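Local coordinates for protein L-ornithine N(5)-monooxygenase (Pseudomonas aeruginosa, PDB 3S5W) that uses FAD, NADPH and molecular oxygen to hydroxylate the side-chain amine of L-ornithine, the first step toward the hydroxamate siderophore pyoverdin, at residues A183-G189 with A411-F417; A48-A53 with S440-Y444. All blocks are in the same frame, centred on the assembly; numbering follows the deposited sequence.

Interaction 1: A183-G189 with A411-F417. With FAD (flavin-adenine dinucleotide), chain C.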
ATOM      1  N   ALA A 183     -10.573 -21.447  -6.269  1.00 30.95           N
ATOM      2  CA  ALA A 183      -9.324 -20.678  -6.345  1.00 29.73           C
ATOM      3  C   ALA A 183      -9.441 -19.403  -5.500  1.00 28.86           C
ATOM      4  O   ALA A 183     -10.551 -18.888  -5.275  1.00 28.67           O
ATOM      5  CB  ALA A 183      -9.010 -20.322  -7.805  1.00 30.06           C
ATOM      6  N   LEU A 184      -8.292 -18.913  -5.047  1.00 27.64           N
ATOM      7  CA  LEU A 184      -8.203 -17.777  -4.151  1.00 27.45           C
ATOM      8  C   LEU A 184      -7.132 -16.805  -4.631  1.00 27.13           C
ATOM      9  O   LEU A 184      -6.055 -17.228  -5.053  1.00 26.42           O
ATOM     10  CB  LEU A 184      -7.810 -18.246  -2.750  1.00 27.61           C
ATOM     11  CG  LEU A 184      -7.777 -17.247  -1.587  1.00 28.57           C
ATOM     12  CD1 LEU A 184      -9.168 -16.752  -1.155  1.00 29.90           C
ATOM     13  CD2 LEU A 184      -7.068 -17.895  -0.410  1.00 31.96           C
ATOM     14  N   VAL A 185      -7.422 -15.507  -4.523  1.00 26.66           N
ATOM     15  CA  VAL A 185      -6.363 -14.502  -4.754  1.00 26.13           C
ATOM     16  C   VAL A 185      -6.259 -13.601  -3.511  1.00 25.31           C
ATOM     17  O   VAL A 185      -7.235 -13.024  -3.077  1.00 25.82           O
ATOM     18  CB  VAL A 185      -6.520 -13.759  -6.118  1.00 26.24           C
ATOM     19  CG1 VAL A 185      -7.844 -13.004  -6.196  1.00 26.88           C
ATOM     20  CG2 VAL A 185      -5.336 -12.788  -6.369  1.00 26.18           C
ATOM     21  N   VAL A 186      -5.078 -13.560  -2.911  1.00 24.14           N
ATOM     22  CA  VAL A 186      -4.864 -12.850  -1.651  1.00 24.64           C
ATOM     23  C   VAL A 186      -4.155 -11.509  -1.923  1.00 24.25           C
ATOM     24  O   VAL A 186      -2.969 -11.505  -2.229  1.00 24.17           O
ATOM     25  CB  VAL A 186      -4.028 -13.701  -0.660  1.00 25.37           C
ATOM     26  CG1 VAL A 186      -3.807 -12.951   0.625  1.00 25.76           C
ATOM     27  CG2 VAL A 186      -4.773 -15.031  -0.330  1.00 25.16           C
ATOM     28  N   SER A 187      -4.887 -10.406  -1.800  1.00 23.78           N
ATOM     29  CA  SER A 187      -4.348  -9.045  -2.088  1.00 24.33           C
ATOM     30  C   SER A 187      -4.721  -8.025  -1.011  1.00 24.60           C
ATOM     31  O   SER A 187      -5.414  -7.043  -1.295  1.00 24.15           O
ATOM     32  CB  SER A 187      -4.879  -8.582  -3.442  1.00 23.52           C
ATOM     33  OG  SER A 187      -4.669  -9.581  -4.421  1.00 24.47           O
ATOM     34  N   PRO A 188      -4.315  -8.276   0.252  1.00 25.45           N
ATOM     35  CA  PRO A 188      -4.812  -7.460   1.358  1.00 25.62           C
ATOM     36  C   PRO A 188      -3.983  -6.208   1.684  1.00 24.80           C
ATOM     37  O   PRO A 188      -4.308  -5.489   2.627  1.00 24.08           O
ATOM     38  CB  PRO A 188      -4.771  -8.434   2.551  1.00 25.88           C
ATOM     39  CG  PRO A 188      -3.514  -9.246   2.262  1.00 26.04           C
ATOM     40  CD  PRO A 188      -3.511  -9.421   0.741  1.00 26.23           C
ATOM     41  N   GLY A 189      -2.918  -5.965   0.921  1.00 25.96           N
ATOM     42  CA  GLY A 189      -2.081  -4.790   1.129  1.00 26.05           C
ATOM     43  C   GLY A 189      -1.128  -5.012   2.286  1.00 27.74           C
ATOM     44  O   GLY A 189      -1.065  -6.123   2.822  1.00 27.12           O
ATOM     45  N   ALA A 411      -5.905 -23.568  -6.713  1.00 38.27           N
ATOM     46  CA  ALA A 411      -4.877 -22.566  -7.026  1.00 35.51           C
ATOM     47  C   ALA A 411      -5.042 -21.392  -6.064  1.00 33.22           C
ATOM     48  O   ALA A 411      -6.157 -20.892  -5.884  1.00 32.44           O
ATOM     49  CB  ALA A 411      -5.012 -22.115  -8.487  1.00 35.24           C
ATOM     50  N   ILE A 412      -3.942 -20.988  -5.425  1.00 30.82           N
ATOM     51  CA  ILE A 412      -3.915 -19.809  -4.559  1.00 28.90           C
ATOM     52  C   ILE A 412      -2.878 -18.807  -5.107  1.00 28.13           C
ATOM     53  O   ILE A 412      -1.717 -19.157  -5.298  1.00 26.99           O
ATOM     54  CB  ILE A 412      -3.547 -20.180  -3.114  1.00 29.84           C
ATOM     55  CG1 ILE A 412      -4.506 -21.296  -2.597  1.00 30.20           C
ATOM     56  CG2 ILE A 412      -3.556 -18.922  -2.213  1.00 28.15           C
ATOM     57  CD1 ILE A 412      -4.001 -22.024  -1.400  1.00 33.61           C
ATOM     58  N   TYR A 413      -3.327 -17.584  -5.366  1.00 27.51           N
ATOM     59  CA  TYR A 413      -2.439 -16.523  -5.871  1.00 26.52           C
ATOM     60  C   TYR A 413      -2.319 -15.438  -4.800  1.00 27.03           C
ATOM     61  O   TYR A 413      -3.217 -15.271  -3.970  1.00 25.40           O
ATOM     62  CB  TYR A 413      -3.021 -15.937  -7.158  1.00 26.54           C
ATOM     63  CG  TYR A 413      -3.176 -16.925  -8.286  1.00 27.85           C
ATOM     64  CD1 TYR A 413      -4.315 -17.734  -8.390  1.00 29.22           C
ATOM     65  CD2 TYR A 413      -2.202 -17.041  -9.273  1.00 29.41           C
ATOM     66  CE1 TYR A 413      -4.464 -18.646  -9.449  1.00 29.99           C
ATOM     67  CE2 TYR A 413      -2.355 -17.939 -10.337  1.00 29.90           C
ATOM     68  CZ  TYR A 413      -3.497 -18.743 -10.408  1.00 30.73           C
ATOM     69  OH  TYR A 413      -3.645 -19.644 -11.453  1.00 32.41           O
ATOM     70  N   ALA A 414      -1.206 -14.699  -4.809  1.00 26.40           N
ATOM     71  CA  ALA A 414      -1.034 -13.576  -3.899  1.00 25.27           C
ATOM     72  C   ALA A 414      -0.462 -12.387  -4.669  1.00 25.12           C
ATOM     73  O   ALA A 414       0.379 -12.580  -5.511  1.00 24.71           O
ATOM     74  CB  ALA A 414      -0.126 -13.959  -2.750  1.00 26.40           C
ATOM     75  N   GLN A 415      -0.926 -11.175  -4.352  1.00 25.50           N
ATOM     76  CA  GLN A 415      -0.466  -9.975  -5.048  1.00 25.57           C
ATOM     77  C   GLN A 415       0.120  -9.030  -4.022  1.00 25.75           C
ATOM     78  O   GLN A 415      -0.537  -8.727  -3.020  1.00 26.12           O
ATOM     79  CB  GLN A 415      -1.638  -9.295  -5.770  1.00 25.38           C
ATOM     80  CG  GLN A 415      -2.227 -10.133  -6.883  1.00 23.25           C
ATOM     81  CD  GLN A 415      -2.989  -9.285  -7.877  1.00 24.79           C
ATOM     82  OE1 GLN A 415      -2.389  -8.487  -8.599  1.00 24.74           O
ATOM     83  NE2 GLN A 415      -4.319  -9.439  -7.914  1.00 23.57           N
ATOM     84  N   GLY A 416       1.354  -8.570  -4.288  1.00 26.21           N
ATOM     85  CA  GLY A 416       2.016  -7.556  -3.467  1.00 25.80           C
ATOM     86  C   GLY A 416       2.917  -8.129  -2.387  1.00 26.71           C
ATOM     87  O   GLY A 416       3.414  -7.374  -1.529  1.00 25.70           O
ATOM     88  N   PHE A 417       3.144  -9.445  -2.455  1.00 26.37           N
ATOM     89  CA  PHE A 417       3.944 -10.160  -1.443  1.00 28.32           C
ATOM     90  C   PHE A 417       5.206 -10.778  -2.010  1.00 28.91           C
ATOM     91  O   PHE A 417       5.814 -11.680  -1.405  1.00 30.32           O
ATOM     92  CB  PHE A 417       3.049 -11.212  -0.744  1.00 28.14           C
ATOM     93  CG  PHE A 417       2.053 -10.566   0.148  1.00 31.62           C
ATOM     94  CD1 PHE A 417       2.391 -10.274   1.473  1.00 32.43           C
ATOM     95  CD2 PHE A 417       0.821 -10.117  -0.363  1.00 35.10           C
ATOM     96  CE1 PHE A 417       1.500  -9.589   2.307  1.00 34.35           C
ATOM     97  CE2 PHE A 417      -0.085  -9.436   0.467  1.00 36.07           C
ATOM     98  CZ  PHE A 417       0.255  -9.168   1.804  1.00 35.48           C
TER
HETATM   99  PA  FAD C 450      -4.361  -2.137  -1.111  1.00 23.63           P
HETATM  100  O1A FAD C 450      -3.672  -1.930   0.185  1.00 19.77           O
HETATM  101  O2A FAD C 450      -4.611  -0.862  -1.935  1.00 19.53           O
HETATM  102  O5B FAD C 450      -5.800  -2.850  -0.861  1.00 23.66           O
HETATM  103  C5B FAD C 450      -5.888  -3.926   0.042  1.00 21.39           C
HETATM  104  C4B FAD C 450      -7.371  -4.047   0.348  1.00 23.22           C
HETATM  105  O4B FAD C 450      -7.542  -5.190   1.142  1.00 26.67           O
HETATM  106  C3B FAD C 450      -7.850  -2.863   1.182  1.00 23.62           C
HETATM  107  O3B FAD C 450      -8.907  -2.202   0.514  1.00 24.22           O
HETATM  108  C2B FAD C 450      -8.304  -3.485   2.509  1.00 24.49           C
HETATM  109  O2B FAD C 450      -9.531  -2.934   2.974  1.00 27.34           O
HETATM  110  C1B FAD C 450      -8.531  -4.915   2.122  1.00 25.52           C
HETATM  111  N9A FAD C 450      -8.292  -5.902   3.170  1.00 27.25           N
HETATM  112  C8A FAD C 450      -7.162  -6.056   3.967  1.00 30.44           C
HETATM  113  N7A FAD C 450      -7.357  -7.162   4.746  1.00 29.15           N
HETATM  114  C5A FAD C 450      -8.565  -7.700   4.425  1.00 28.77           C
HETATM  115  C6A FAD C 450      -9.250  -8.816   4.903  1.00 30.58           C
HETATM  116  N6A FAD C 450      -8.627  -9.721   5.675  1.00 28.73           N
HETATM  117  N1A FAD C 450     -10.504  -9.100   4.365  1.00 28.54           N
HETATM  118  C2A FAD C 450     -11.075  -8.330   3.372  1.00 27.82           C
HETATM  119  N3A FAD C 450     -10.393  -7.217   2.892  1.00 25.41           N
HETATM  120  C4A FAD C 450      -9.159  -6.919   3.422  1.00 28.24           C
HETATM  121  N1  FAD C 450       1.706   3.145  -5.255  1.00 22.48           N
HETATM  122  C2  FAD C 450       1.957   3.826  -6.439  1.00 25.26           C
HETATM  123  O2  FAD C 450       2.267   3.214  -7.448  1.00 23.60           O
HETATM  124  N3  FAD C 450       1.863   5.201  -6.494  1.00 25.57           N
HETATM  125  C4  FAD C 450       1.505   5.936  -5.391  1.00 28.10           C
HETATM  126  O4  FAD C 450       1.388   7.169  -5.500  1.00 26.10           O
HETATM  127  C4X FAD C 450       1.265   5.256  -4.182  1.00 25.20           C
HETATM  128  N5  FAD C 450       0.921   5.970  -3.043  1.00 26.11           N
HETATM  129  C5X FAD C 450       0.696   5.301  -1.851  1.00 27.52           C
HETATM  130  C6  FAD C 450       0.350   6.036  -0.708  1.00 29.83           C
HETATM  131  C7  FAD C 450       0.119   5.395   0.502  1.00 29.86           C
HETATM  132  C7M FAD C 450      -0.238   6.252   1.691  1.00 32.40           C
HETATM  133  C8  FAD C 450       0.262   4.014   0.576  1.00 28.19           C
HETATM  134  C8M FAD C 450       0.025   3.254   1.849  1.00 31.03           C
HETATM  135  C9  FAD C 450       0.603   3.275  -0.551  1.00 26.97           C
HETATM  136  C9A FAD C 450       0.807   3.904  -1.787  1.00 26.84           C
HETATM  137  N10 FAD C 450       1.154   3.178  -2.932  1.00 23.80           N
HETATM  138  C10 FAD C 450       1.399   3.862  -4.118  1.00 24.18           C
HETATM  139  C1' FAD C 450       1.347   1.693  -2.912  1.00 23.37           C
HETATM  140  C2' FAD C 450       0.041   0.881  -2.795  1.00 23.22           C
HETATM  141  O2' FAD C 450       0.453  -0.337  -2.165  1.00 24.65           O
HETATM  142  C3' FAD C 450      -0.513   0.596  -4.183  1.00 24.06           C
HETATM  143  O3' FAD C 450      -0.772   1.809  -4.918  1.00 23.72           O
HETATM  144  C4' FAD C 450      -1.850  -0.184  -4.117  1.00 22.97           C
HETATM  145  O4' FAD C 450      -2.721   0.454  -3.190  1.00 23.37           O
HETATM  146  C5' FAD C 450      -1.701  -1.700  -3.825  1.00 23.29           C
HETATM  147  O5' FAD C 450      -2.935  -2.311  -4.153  1.00 26.29           O
HETATM  148  P   FAD C 450      -3.482  -3.647  -3.422  1.00 24.11           P
HETATM  149  O1P FAD C 450      -4.881  -3.842  -3.953  1.00 22.80           O
HETATM  150  O2P FAD C 450      -2.468  -4.730  -3.676  1.00 20.51           O
HETATM  151  O3P FAD C 450      -3.504  -3.245  -1.879  1.00 21.18           O
HETATM  152  O   HOH W   1      -1.864  -6.781  -1.789  1.00 25.31           O
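Phe417 lays the CE2 corner of its ring obliquely against Pro188, with CE2 3.4 Å from Pro188 CD, while its CZ comes 3.5 Å from Gly189 O. This overlap lies just past the C-terminal ends of a parallel strand pair, 183-186 beside 411-414, whose short axes diverge by only 12°. The ladder is regular: Leu184 N donates to Ala411 O and Leu184 O accepts from Tyr413 N, then Val186 repeats the pattern with Tyr413 O and Gln415 N. Leu184 CD2 meets Ile412 CG2 at 4.1 Å on one face of the sheet. On the other, Val185 CG2, held anti to its amide nitrogen, touches both Tyr413 CB and Gln415 NE2. Beyond the strands, Ser187 OG rests 3.3 Å from Gln415 CB, but its hydrogen bond goes to Asn42; Gln415 OE1 is bound by Arg435. As in FAD-binding Rossmann-like domains, the strand ends meet the dinucleotide: Pro188 O approaches FAD C8A at 3.2 Å. One water accepts from Gly189 N and donates to Gln415 O (2.7 Å) and FAD O2P (2.9 Å), which implies that backbone atoms of both loops can together position, through a shared water, one phosphate of FAD.

Interaction 2: A48-A53 with S440-Y444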
ATOM      1  N   ALA A  48      -9.257  -7.545 -15.960  1.00 26.51           N
ATOM      2  CA  ALA A  48      -8.597  -8.481 -16.865  1.00 28.43           C
ATOM      3  C   ALA A  48      -9.450  -9.759 -17.056  1.00 29.26           C
ATOM      4  O   ALA A  48      -9.517 -10.317 -18.173  1.00 29.65           O
ATOM      5  CB  ALA A  48      -7.239  -8.826 -16.352  1.00 28.27           C
ATOM      6  N   LEU A  49     -10.112 -10.182 -15.980  1.00 30.07           N
ATOM      7  CA  LEU A  49     -11.067 -11.318 -16.037  1.00 31.58           C
ATOM      8  C   LEU A  49     -12.226 -11.022 -16.961  1.00 32.20           C
ATOM      9  O   LEU A  49     -12.578 -11.870 -17.792  1.00 32.83           O
ATOM     10  CB  LEU A  49     -11.592 -11.709 -14.645  1.00 31.31           C
ATOM     11  CG  LEU A  49     -10.585 -12.330 -13.682  1.00 33.06           C
ATOM     12  CD1 LEU A  49     -11.145 -12.388 -12.258  1.00 31.03           C
ATOM     13  CD2 LEU A  49     -10.095 -13.678 -14.163  1.00 33.18           C
ATOM     14  N   GLN A  50     -12.794  -9.819 -16.839  1.00 32.08           N
ATOM     15  CA  GLN A  50     -13.879  -9.357 -17.721  1.00 33.43           C
ATOM     16  C   GLN A  50     -13.487  -9.313 -19.214  1.00 33.84           C
ATOM     17  O   GLN A  50     -14.320  -9.648 -20.083  1.00 32.61           O
ATOM     18  CB  GLN A  50     -14.462  -8.012 -17.252  1.00 32.83           C
ATOM     19  CG  GLN A  50     -15.466  -7.400 -18.227  1.00 36.99           C
ATOM     20  CD  GLN A  50     -16.083  -6.113 -17.725  1.00 41.18           C
ATOM     21  OE1 GLN A  50     -17.203  -6.110 -17.207  1.00 45.79           O
ATOM     22  NE2 GLN A  50     -15.358  -5.010 -17.864  1.00 39.82           N
ATOM     23  N   GLU A  51     -12.235  -8.915 -19.514  1.00 33.21           N
ATOM     24  CA  GLU A  51     -11.722  -8.937 -20.905  1.00 33.37           C
ATOM     25  C   GLU A  51     -11.628 -10.330 -21.501  1.00 34.00           C
ATOM     26  O   GLU A  51     -11.821 -10.498 -22.701  1.00 33.25           O
ATOM     27  CB  GLU A  51     -10.334  -8.267 -21.033  1.00 32.43           C
ATOM     28  CG  GLU A  51     -10.334  -6.790 -20.610  1.00 31.81           C
ATOM     29  CD  GLU A  51      -8.980  -6.052 -20.822  1.00 31.29           C
ATOM     30  OE1 GLU A  51      -7.954  -6.705 -21.147  1.00 29.69           O
ATOM     31  OE2 GLU A  51      -8.967  -4.802 -20.657  1.00 28.18           O
ATOM     32  N   ARG A  52     -11.314 -11.312 -20.665  1.00 34.29           N
ATOM     33  CA  ARG A  52     -11.166 -12.693 -21.098  1.00 35.70           C
ATOM     34  C   ARG A  52     -12.497 -13.446 -21.239  1.00 36.88           C
ATOM     35  O   ARG A  52     -12.551 -14.466 -21.928  1.00 37.15           O
ATOM     36  CB  ARG A  52     -10.260 -13.447 -20.133  1.00 35.15           C
ATOM     37  CG  ARG A  52      -8.805 -13.028 -20.150  1.00 33.98           C
ATOM     38  CD  ARG A  52      -7.981 -13.866 -19.199  1.00 33.17           C
ATOM     39  NE  ARG A  52      -6.542 -13.561 -19.259  1.00 34.61           N
ATOM     40  CZ  ARG A  52      -5.677 -14.049 -20.150  1.00 35.16           C
ATOM     41  NH1 ARG A  52      -6.079 -14.888 -21.091  1.00 33.45           N
ATOM     42  NH2 ARG A  52      -4.389 -13.707 -20.094  1.00 32.54           N
ATOM     43  N   ALA A  53     -13.549 -12.924 -20.602  1.00 38.81           N
ATOM     44  CA  ALA A  53     -14.843 -13.592 -20.462  1.00 40.82           C
ATOM     45  C   ALA A  53     -15.508 -13.963 -21.790  1.00 42.72           C
ATOM     46  O   ALA A  53     -15.970 -15.096 -21.937  1.00 43.43           O
ATOM     47  CB  ALA A  53     -15.797 -12.768 -19.586  1.00 40.78           C
ATOM     48  N   SER A 440      -4.877 -13.672 -14.406  1.00 28.53           N
ATOM     49  CA  SER A 440      -6.130 -14.086 -15.029  1.00 29.98           C
ATOM     50  C   SER A 440      -5.900 -15.221 -16.065  1.00 30.43           C
ATOM     51  O   SER A 440      -6.686 -16.176 -16.106  1.00 30.93           O
ATOM     52  CB  SER A 440      -6.938 -12.917 -15.598  1.00 29.40           C
ATOM     53  OG  SER A 440      -6.269 -12.323 -16.684  1.00 31.54           O
ATOM     54  N   GLY A 441      -4.819 -15.123 -16.838  1.00 29.68           N
ATOM     55  CA  GLY A 441      -4.399 -16.185 -17.775  1.00 30.65           C
ATOM     56  C   GLY A 441      -4.113 -17.506 -17.076  1.00 31.51           C
ATOM     57  O   GLY A 441      -4.595 -18.576 -17.497  1.00 31.96           O
ATOM     58  N   SER A 442      -3.309 -17.447 -16.028  1.00 31.73           N
ATOM     59  CA  SER A 442      -2.976 -18.629 -15.254  1.00 32.66           C
ATOM     60  C   SER A 442      -4.252 -19.269 -14.657  1.00 33.07           C
ATOM     61  O   SER A 442      -4.406 -20.493 -14.679  1.00 32.63           O
ATOM     62  CB  SER A 442      -2.007 -18.259 -14.149  1.00 32.79           C
ATOM     63  OG  SER A 442      -1.760 -19.352 -13.280  1.00 34.09           O
ATOM     64  N   LEU A 443      -5.140 -18.439 -14.112  1.00 32.99           N
ATOM     65  CA  LEU A 443      -6.371 -18.913 -13.480  1.00 34.08           C
ATOM     66  C   LEU A 443      -7.246 -19.672 -14.463  1.00 35.06           C
ATOM     67  O   LEU A 443      -7.709 -20.777 -14.134  1.00 34.68           O
ATOM     68  CB  LEU A 443      -7.153 -17.763 -12.844  1.00 33.89           C
ATOM     69  CG  LEU A 443      -8.498 -18.097 -12.189  1.00 36.61           C
ATOM     70  CD1 LEU A 443      -8.315 -19.086 -11.035  1.00 35.68           C
ATOM     71  CD2 LEU A 443      -9.188 -16.846 -11.691  1.00 37.09           C
ATOM     72  N   TYR A 444      -7.468 -19.094 -15.651  1.00 34.89           N
ATOM     73  CA  TYR A 444      -8.233 -19.787 -16.703  1.00 36.27           C
ATOM     74  C   TYR A 444      -7.565 -21.098 -17.097  1.00 37.30           C
ATOM     75  O   TYR A 444      -8.252 -22.101 -17.269  1.00 38.56           O
ATOM     76  CB  TYR A 444      -8.445 -18.922 -17.949  1.00 35.76           C
ATOM     77  CG  TYR A 444      -9.684 -18.060 -17.914  1.00 35.39           C
ATOM     78  CD1 TYR A 444     -10.937 -18.583 -18.265  1.00 35.79           C
ATOM     79  CD2 TYR A 444      -9.608 -16.724 -17.542  1.00 32.22           C
ATOM     80  CE1 TYR A 444     -12.074 -17.791 -18.247  1.00 35.10           C
ATOM     81  CE2 TYR A 444     -10.732 -15.922 -17.508  1.00 33.59           C
ATOM     82  CZ  TYR A 444     -11.967 -16.452 -17.864  1.00 35.02           C
ATOM     83  OH  TYR A 444     -13.074 -15.641 -17.836  1.00 35.00           O
TER
HETATM   84  O   HOH W   2      -6.617 -10.425 -19.290  1.00 41.67           O
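Helix segments 48-53 and 440-444 cross at -53° with their short axes 10.2 Å apart at closest approach, and the nearest pair of CA atoms is Leu49 CA and Ser440 CA, 5.7 Å apart. Arg52 spans the gap. Its chain, extended from CG to NE, carries the guanidinium over Gly441, whose CA sits beneath the centre of one face, 3.4 Å from Arg52 CZ. At the edge of the same group, NE donates to Ser440 OG at 2.9 Å, a somewhat bent bond (146° at the hydrogen) with the oxygen close to the guanidinium plane. The two terminal nitrogens are held too, NH2 by Glu437 O and NH1 by Gln56, which should fix the rotation of the group. Ser440 OG also bonds to Ala436 O and takes a hydrogen from a water that donates to Ala48 O as well. The first helix, 40-56, follows strand 30-36 in the strand-turn-helix start of the FAD-binding domain; the second, 432-447, is the last of the modelled chain. One turn before Arg52 on helix 40-56, Leu49 CD2 packs on Ser440 CB at 3.6 Å and reaches Leu443 CD2 at 4.1 Å. Tyr444 runs past Arg52 in the opposite sense, CE2 3.6 Å from Arg52 CB, with ring and guanidinium planes 42° apart; its hydroxyl bonds to Gly57 O.

Overall arrangement
Interactions 1 and 2 illustrate how a late part of a chain can complete a domain begun early: 411-417 adds a strand beside 183-189, and 440-444 brings the final helix against 48-53. Their centres lie 15 Å apart, and along the chain both segments of interaction 1 fall between the two segments of interaction 2. They meet directly, with Tyr413 OH 2.6 Å from Ser442 OG, probably a hydrogen bond, and Ala183 CB packed 3.5 Å from Leu443 CD1. Only interaction 1 touches FAD, and Gly189 is about 10 Å from the bound NADP. Interaction 2 stands farther back, the Leu49 side chain being about 13 Å from the flavin cofactor.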